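Local coordinates for adhesion G-protein coupled receptor G6 (Danio rerio, PDB 6V55) that probably couples adhesion at its calcium-binding extracellular region to G-protein signalling in myelination, at residues A[628-631]-A[636-639]; A[649-654]-A[696-701]; A[145-150]-A[283-288]. All coordinates share one frame; numbering follows the deposited sequence.

Contact 1: A[628-631]-A[636-639]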
# COMPACT_ATOMS: atom_id res chain seq x y z
N PHE A 628 17.33 26.43 -28.75
CA PHE A 628 16.66 25.46 -29.62
C PHE A 628 16.35 24.21 -28.80
O PHE A 628 16.91 23.99 -27.73
CB PHE A 628 17.53 25.14 -30.85
CG PHE A 628 18.74 24.27 -30.55
CD1 PHE A 628 19.88 24.80 -29.93
CD2 PHE A 628 18.75 22.92 -30.92
CE1 PHE A 628 21.00 24.00 -29.67
CE2 PHE A 628 19.86 22.11 -30.67
CZ PHE A 628 20.99 22.66 -30.04
N ILE A 629 15.42 23.39 -29.33
CA ILE A 629 15.09 22.06 -28.79
C ILE A 629 15.38 21.02 -29.86
O ILE A 629 14.86 21.09 -30.97
CB ILE A 629 13.62 21.94 -28.35
CG1 ILE A 629 13.10 23.23 -27.72
CG2 ILE A 629 13.49 20.78 -27.39
CD1 ILE A 629 11.65 23.14 -27.25
N ALA A 630 16.17 20.01 -29.50
CA ALA A 630 16.71 19.08 -30.48
C ALA A 630 15.72 17.95 -30.79
O ALA A 630 14.52 18.02 -30.48
CB ALA A 630 18.06 18.54 -30.01
N THR A 631 16.23 16.89 -31.42
CA THR A 631 15.41 15.81 -31.97
C THR A 631 14.98 14.85 -30.87
O THR A 631 15.83 14.15 -30.29
CB THR A 631 16.21 15.06 -33.03
OG1 THR A 631 17.31 14.39 -32.41
CG2 THR A 631 16.73 16.00 -34.11
N PRO A 636 14.92 22.64 -23.76
CA PRO A 636 15.65 23.50 -24.70
C PRO A 636 17.14 23.58 -24.36
O PRO A 636 17.54 23.48 -23.19
CB PRO A 636 14.96 24.87 -24.55
CG PRO A 636 14.33 24.84 -23.21
CD PRO A 636 13.99 23.41 -22.91
N GLN A 637 17.94 23.74 -25.41
CA GLN A 637 19.40 23.78 -25.33
C GLN A 637 19.92 25.13 -25.84
O GLN A 637 19.16 25.94 -26.38
CB GLN A 637 20.01 22.64 -26.15
CG GLN A 637 21.24 21.97 -25.58
CD GLN A 637 21.65 20.78 -26.42
OE1 GLN A 637 20.80 20.14 -27.06
NE2 GLN A 637 22.95 20.46 -26.44
N ILE A 638 21.22 25.37 -25.68
CA ILE A 638 21.83 26.62 -26.08
C ILE A 638 22.94 26.34 -27.08
O ILE A 638 23.88 25.60 -26.77
CB ILE A 638 22.37 27.42 -24.88
CG1 ILE A 638 21.21 27.93 -24.05
CG2 ILE A 638 23.19 28.62 -25.34
CD1 ILE A 638 21.68 28.57 -22.76
N ASP A 639 22.83 26.92 -28.27
CA ASP A 639 23.91 27.01 -29.24
C ASP A 639 24.67 28.31 -28.99
O ASP A 639 24.09 29.39 -29.08
CB ASP A 639 23.34 26.97 -30.66
CG ASP A 639 24.35 26.58 -31.72
OD1 ASP A 639 25.55 26.96 -31.64
OD2 ASP A 639 23.93 25.89 -32.68
O HOH W 1 18.14 19.90 -26.96
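Phe628 and Gln637 face each other as an antiparallel hydrogen-bonded pair, and their side chains run the same way from the strands. Phe628 N gives a hydrogen bond to Gln637 O at 3.0 Å. Gln637 N answers to Phe628 O at 2.6 Å, and this second bond is almost straight (178° at the hydrogen). From CB, the Phe628 chain turns so that CG sits between its own N and carbonyl carbon (chi1 73°). That torsion lays the ring along the partner strand. CD1 passes 3.8 Å from Gln637 O. CE1 makes the closest approach of the ring: Asp639 N meets it near the ring plane at 3.7 Å, while Gln637 CB lies 3.9 Å from it. CB of Gln637 stands over one face, towards the rim, and makes a CH-pi contact. At the tip, CZ is 3.9 Å from Gln637 OE1. The pair closes a beta hairpin between strands 623-628 and 637-639. The latter is an outermost strand of a six-stranded sheet; the GPS strands 760-765 and 750-752 lie at its far side. The Gln637 amide runs on beside the ring, its plane 26° away from it. Its OE1 is held by a water, which also takes the N-H of Ala630 and so ties the departing loop to the strand. Pro636 fits beside Ile629, with Ile629 CG1 4.0 Å from Pro636 CB. On the other side of its strand, Ile638 packs on Val609 and Phe674.

Contact 2: A[649-654]-A[696-701]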
# COMPACT_ATOMS: atom_id res chain seq x y z
N ALA A 649 14.96 31.35 -30.07
CA ALA A 649 15.50 32.66 -29.74
C ALA A 649 16.93 32.76 -30.26
O ALA A 649 17.73 31.84 -30.04
CB ALA A 649 15.46 32.92 -28.24
N VAL A 650 17.23 33.83 -31.01
CA VAL A 650 18.58 34.12 -31.48
C VAL A 650 18.98 35.48 -30.95
O VAL A 650 18.20 36.44 -31.05
CB VAL A 650 18.68 34.11 -33.02
CG1 VAL A 650 20.15 34.13 -33.47
CG2 VAL A 650 17.96 32.92 -33.63
N VAL A 651 20.18 35.58 -30.39
CA VAL A 651 20.75 36.83 -29.91
C VAL A 651 22.09 37.03 -30.61
O VAL A 651 22.99 36.20 -30.46
CB VAL A 651 20.92 36.85 -28.39
CG1 VAL A 651 21.67 38.10 -27.95
CG2 VAL A 651 19.57 36.75 -27.69
N THR A 652 22.21 38.10 -31.37
CA THR A 652 23.44 38.43 -32.08
C THR A 652 24.03 39.70 -31.50
O THR A 652 23.39 40.75 -31.52
CB THR A 652 23.18 38.61 -33.58
OG1 THR A 652 22.80 37.34 -34.14
CG2 THR A 652 24.44 39.12 -34.26
N LEU A 653 25.24 39.59 -30.97
CA LEU A 653 25.93 40.74 -30.41
C LEU A 653 26.83 41.35 -31.48
O LEU A 653 27.63 40.62 -32.09
CB LEU A 653 26.74 40.34 -29.19
CG LEU A 653 26.04 39.40 -28.19
CD1 LEU A 653 27.00 38.85 -27.14
CD2 LEU A 653 24.87 40.10 -27.53
N PRO A 654 26.74 42.66 -31.72
CA PRO A 654 27.56 43.32 -32.77
C PRO A 654 29.03 43.34 -32.41
O PRO A 654 29.38 43.14 -31.23
CB PRO A 654 26.97 44.74 -32.81
CG PRO A 654 26.49 44.96 -31.45
CD PRO A 654 25.90 43.65 -31.02
N TYR A 696 8.46 33.94 -26.49
CA TYR A 696 9.33 33.49 -25.42
C TYR A 696 10.10 34.70 -24.90
O TYR A 696 10.15 35.75 -25.54
CB TYR A 696 10.28 32.41 -25.91
CG TYR A 696 9.54 31.19 -26.38
CD1 TYR A 696 9.07 30.26 -25.47
CD2 TYR A 696 9.27 30.98 -27.74
CE1 TYR A 696 8.37 29.13 -25.88
CE2 TYR A 696 8.56 29.85 -28.17
CZ TYR A 696 8.12 28.93 -27.23
OH TYR A 696 7.42 27.82 -27.61
N VAL A 697 10.69 34.57 -23.72
CA VAL A 697 11.54 35.62 -23.20
C VAL A 697 12.97 35.12 -23.22
O VAL A 697 13.28 34.07 -22.65
CB VAL A 697 11.14 36.06 -21.79
CG1 VAL A 697 11.96 37.26 -21.39
CG2 VAL A 697 9.67 36.40 -21.78
N VAL A 698 13.84 35.87 -23.89
CA VAL A 698 15.26 35.55 -23.93
C VAL A 698 16.01 36.68 -23.24
O VAL A 698 15.65 37.86 -23.37
CB VAL A 698 15.73 35.31 -25.39
CG1 VAL A 698 15.51 36.51 -26.32
CG2 VAL A 698 17.16 34.84 -25.44
N ALA A 699 17.00 36.32 -22.43
CA ALA A 699 17.85 37.31 -21.79
C ALA A 699 19.32 37.10 -22.18
O ALA A 699 19.74 35.99 -22.52
CB ALA A 699 17.71 37.29 -20.27
N SER A 700 20.08 38.20 -22.12
CA SER A 700 21.52 38.14 -22.31
C SER A 700 22.17 39.31 -21.60
O SER A 700 21.55 40.36 -21.43
CB SER A 700 21.91 38.16 -23.79
OG SER A 700 23.25 37.73 -23.94
N SER A 701 23.43 39.12 -21.21
CA SER A 701 24.25 40.17 -20.59
C SER A 701 25.70 39.73 -20.69
O SER A 701 26.01 38.59 -21.03
CB SER A 701 23.88 40.42 -19.12
OG SER A 701 24.37 39.37 -18.29
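Ala649 and Val651 point at Val698 and Ser700 across the gap between two sheets. No hydrogen bond joins the two strands. Their axes pass at 8.1 Å and run in nearly the same direction, 26° apart, which is face-to-face packing in a beta sandwich. Val698 is the side chain in the middle. Its CG2 is anti to the backbone N, and CG1 takes the position between N and the carbonyl carbon (chi1 59°). This rotation sends CG2 towards both partners: it lies 3.8 Å from Ala649 CB and 3.8 Å from Val651 CG2. The methyl of Ala649 also meets the branch carbon, Val698 CB, at 3.7 Å. A larger distance of 4.1 Å separates it from Val698 CG1. Val651 takes a different rotamer, with CG1 anti to its N (chi1 173°). This points CG2 to Val698 and CG1 to Ser700, whose CB it reaches at 4.2 Å. Ser700 presents carbon here; its OG is hydrogen-bonded to Asn673 O in strand 671-677. Strand 649-653 lies between strands 623-628 and 714-719. Strand 697-701 ends the other sheet within this chain, beside 671-677, and a bound peptide pairs antiparallel with Val698 and Ala699. Phe676 packs on Ala649, and Phe674 on Val651 and Val698. From strand 714-719, Ile716 touches Val651 and Ile718 touches Val698.

Contact 3: A[145-150]-A[283-288]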
# COMPACT_ATOMS: atom_id res chain seq x y z
N ALA A 145 -4.33 -55.09 -4.46
CA ALA A 145 -3.81 -54.64 -3.17
C ALA A 145 -4.08 -53.15 -3.03
O ALA A 145 -4.03 -52.40 -4.01
CB ALA A 145 -2.31 -54.91 -3.00
N PHE A 146 -4.38 -52.71 -1.80
CA PHE A 146 -4.60 -51.30 -1.53
C PHE A 146 -4.27 -50.98 -0.08
O PHE A 146 -4.36 -51.84 0.80
CB PHE A 146 -6.05 -50.83 -1.86
CG PHE A 146 -7.17 -51.53 -1.08
CD1 PHE A 146 -7.56 -51.11 0.20
CD2 PHE A 146 -7.93 -52.51 -1.68
CE1 PHE A 146 -8.57 -51.74 0.89
CE2 PHE A 146 -8.98 -53.13 -0.99
CZ PHE A 146 -9.28 -52.74 0.28
N THR A 147 -4.01 -49.69 0.18
CA THR A 147 -4.10 -49.10 1.51
C THR A 147 -5.05 -47.92 1.44
O THR A 147 -4.88 -47.05 0.59
CB THR A 147 -2.74 -48.61 2.01
OG1 THR A 147 -1.79 -49.69 1.98
CG2 THR A 147 -2.86 -48.05 3.42
N VAL A 148 -6.07 -47.90 2.29
CA VAL A 148 -6.94 -46.73 2.42
C VAL A 148 -6.83 -46.22 3.85
O VAL A 148 -6.89 -47.01 4.80
CB VAL A 148 -8.40 -47.04 2.00
CG1 VAL A 148 -8.92 -48.34 2.60
CG2 VAL A 148 -9.35 -45.90 2.35
N CYS A 149 -6.59 -44.91 4.01
CA CYS A 149 -6.60 -44.26 5.32
C CYS A 149 -7.51 -43.05 5.31
O CYS A 149 -7.55 -42.29 4.33
CB CYS A 149 -5.23 -43.79 5.77
SG CYS A 149 -3.88 -44.87 5.37
N PHE A 150 -8.18 -42.83 6.42
CA PHE A 150 -8.98 -41.64 6.60
C PHE A 150 -9.05 -41.36 8.09
O PHE A 150 -8.56 -42.15 8.90
CB PHE A 150 -10.39 -41.80 5.97
CG PHE A 150 -11.06 -43.11 6.29
CD1 PHE A 150 -10.93 -44.20 5.43
CD2 PHE A 150 -11.85 -43.23 7.42
CE1 PHE A 150 -11.54 -45.40 5.73
CE2 PHE A 150 -12.48 -44.42 7.71
CZ PHE A 150 -12.32 -45.51 6.87
N SER A 283 5.81 -51.30 9.57
CA SER A 283 6.94 -50.38 9.50
C SER A 283 6.65 -49.21 8.55
O SER A 283 6.95 -48.05 8.87
CB SER A 283 8.17 -51.16 9.05
OG SER A 283 9.34 -50.36 9.04
N GLU A 284 6.03 -49.49 7.40
CA GLU A 284 5.62 -48.44 6.46
C GLU A 284 4.44 -47.64 7.00
O GLU A 284 4.31 -46.45 6.68
CB GLU A 284 5.26 -49.07 5.11
CG GLU A 284 5.25 -48.11 3.93
CD GLU A 284 5.38 -48.84 2.61
OE1 GLU A 284 5.80 -50.02 2.62
OE2 GLU A 284 5.07 -48.24 1.56
N LEU A 285 3.58 -48.25 7.80
CA LEU A 285 2.44 -47.53 8.35
C LEU A 285 2.83 -46.62 9.53
O LEU A 285 2.01 -45.79 9.94
CB LEU A 285 1.34 -48.52 8.78
CG LEU A 285 0.37 -49.02 7.69
CD1 LEU A 285 -0.45 -50.19 8.16
CD2 LEU A 285 -0.56 -47.91 7.22
N SER A 286 4.05 -46.76 10.07
CA SER A 286 4.51 -45.94 11.19
C SER A 286 5.30 -44.71 10.74
O SER A 286 5.40 -43.75 11.51
CB SER A 286 5.35 -46.79 12.16
OG SER A 286 6.73 -46.76 11.84
N ALA A 287 5.84 -44.72 9.51
CA ALA A 287 6.41 -43.54 8.86
C ALA A 287 5.39 -42.80 8.01
O ALA A 287 5.76 -42.14 7.03
CB ALA A 287 7.62 -43.94 8.02
N LEU A 288 4.10 -42.91 8.35
CA LEU A 288 3.00 -42.35 7.58
C LEU A 288 2.47 -41.14 8.33
O LEU A 288 1.70 -41.28 9.29
CB LEU A 288 1.90 -43.38 7.34
CG LEU A 288 0.93 -43.06 6.20
CD1 LEU A 288 1.62 -43.39 4.91
CD2 LEU A 288 -0.39 -43.80 6.32
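Cys149 and Leu288, with Thr147 and Leu285 beside them, join a strand to a short helix in the pentraxin-like domain. This is a concanavalin-type beta sandwich. Strand 145-154 lies inside its six-stranded sheet, between strands 268-276 and 209-216. Helix 282-286, which is weakly bonded, and the turn after it rest on the outer face of that sheet, the face of Thr147 and Cys149. As in pentraxins, a short helix thus packs against one sheet of the sandwich. Phe146 and Phe150 project from the other face of the strand and pack on Leu175 and Phe177 of strand 173-180, inside the sandwich.

The contact across the two segments is wholly apolar and small, 95 Å² in all. Two side chains from each segment meet in two pairs. Thr147 offers its methyl: CG2 lies 4.4 Å from Leu285 CD2, a loose touch. The Leu285 side chain leaves its helix to one side, and its CD2 methyl reaches the strand. The second pair is closer and uses sulfur in place of a methyl. Leu288 stretches its CG anti to the backbone N (chi1 -161°), which carries its branch end towards the sheet. Met280 packs beside both leucines, and Trp276 and Cys212 lie next to Cys149.

Polar bonds are made outside this interface or within one segment. Thr147 OG1 turns from the leucines to hydrogen-bond with His278 O, in the turn that leads to the helix. Within the helical segment, Ser286 OG bonds to Ser283 O, though Ser286 is poorly ordered.

In the strand, Cys149 SG is anti to its own carbonyl carbon and meets Leu288 CD2 at 3.8 Å.

In the fold
Contacts 1 and 2 belong to one beta sandwich. Strands 637-639 and 649-653 follow each other in the chain and reach the same sheet. Contact 1 lies at the edge of that sheet, partly buried, and uses backbone hydrogen bonds, a water and an aromatic ring. Contact 2 lies in the core, about 14 Å away between centres, and joins that sheet to the facing one with side-chain packing alone. Contact 3 is in the pentraxin-like domain, its centre about 80 Å from that of contact 1 and about 92 Å from that of contact 2. It is also buried and without cross-segment hydrogen bonds, but it sets a helix on the outside of a sheet.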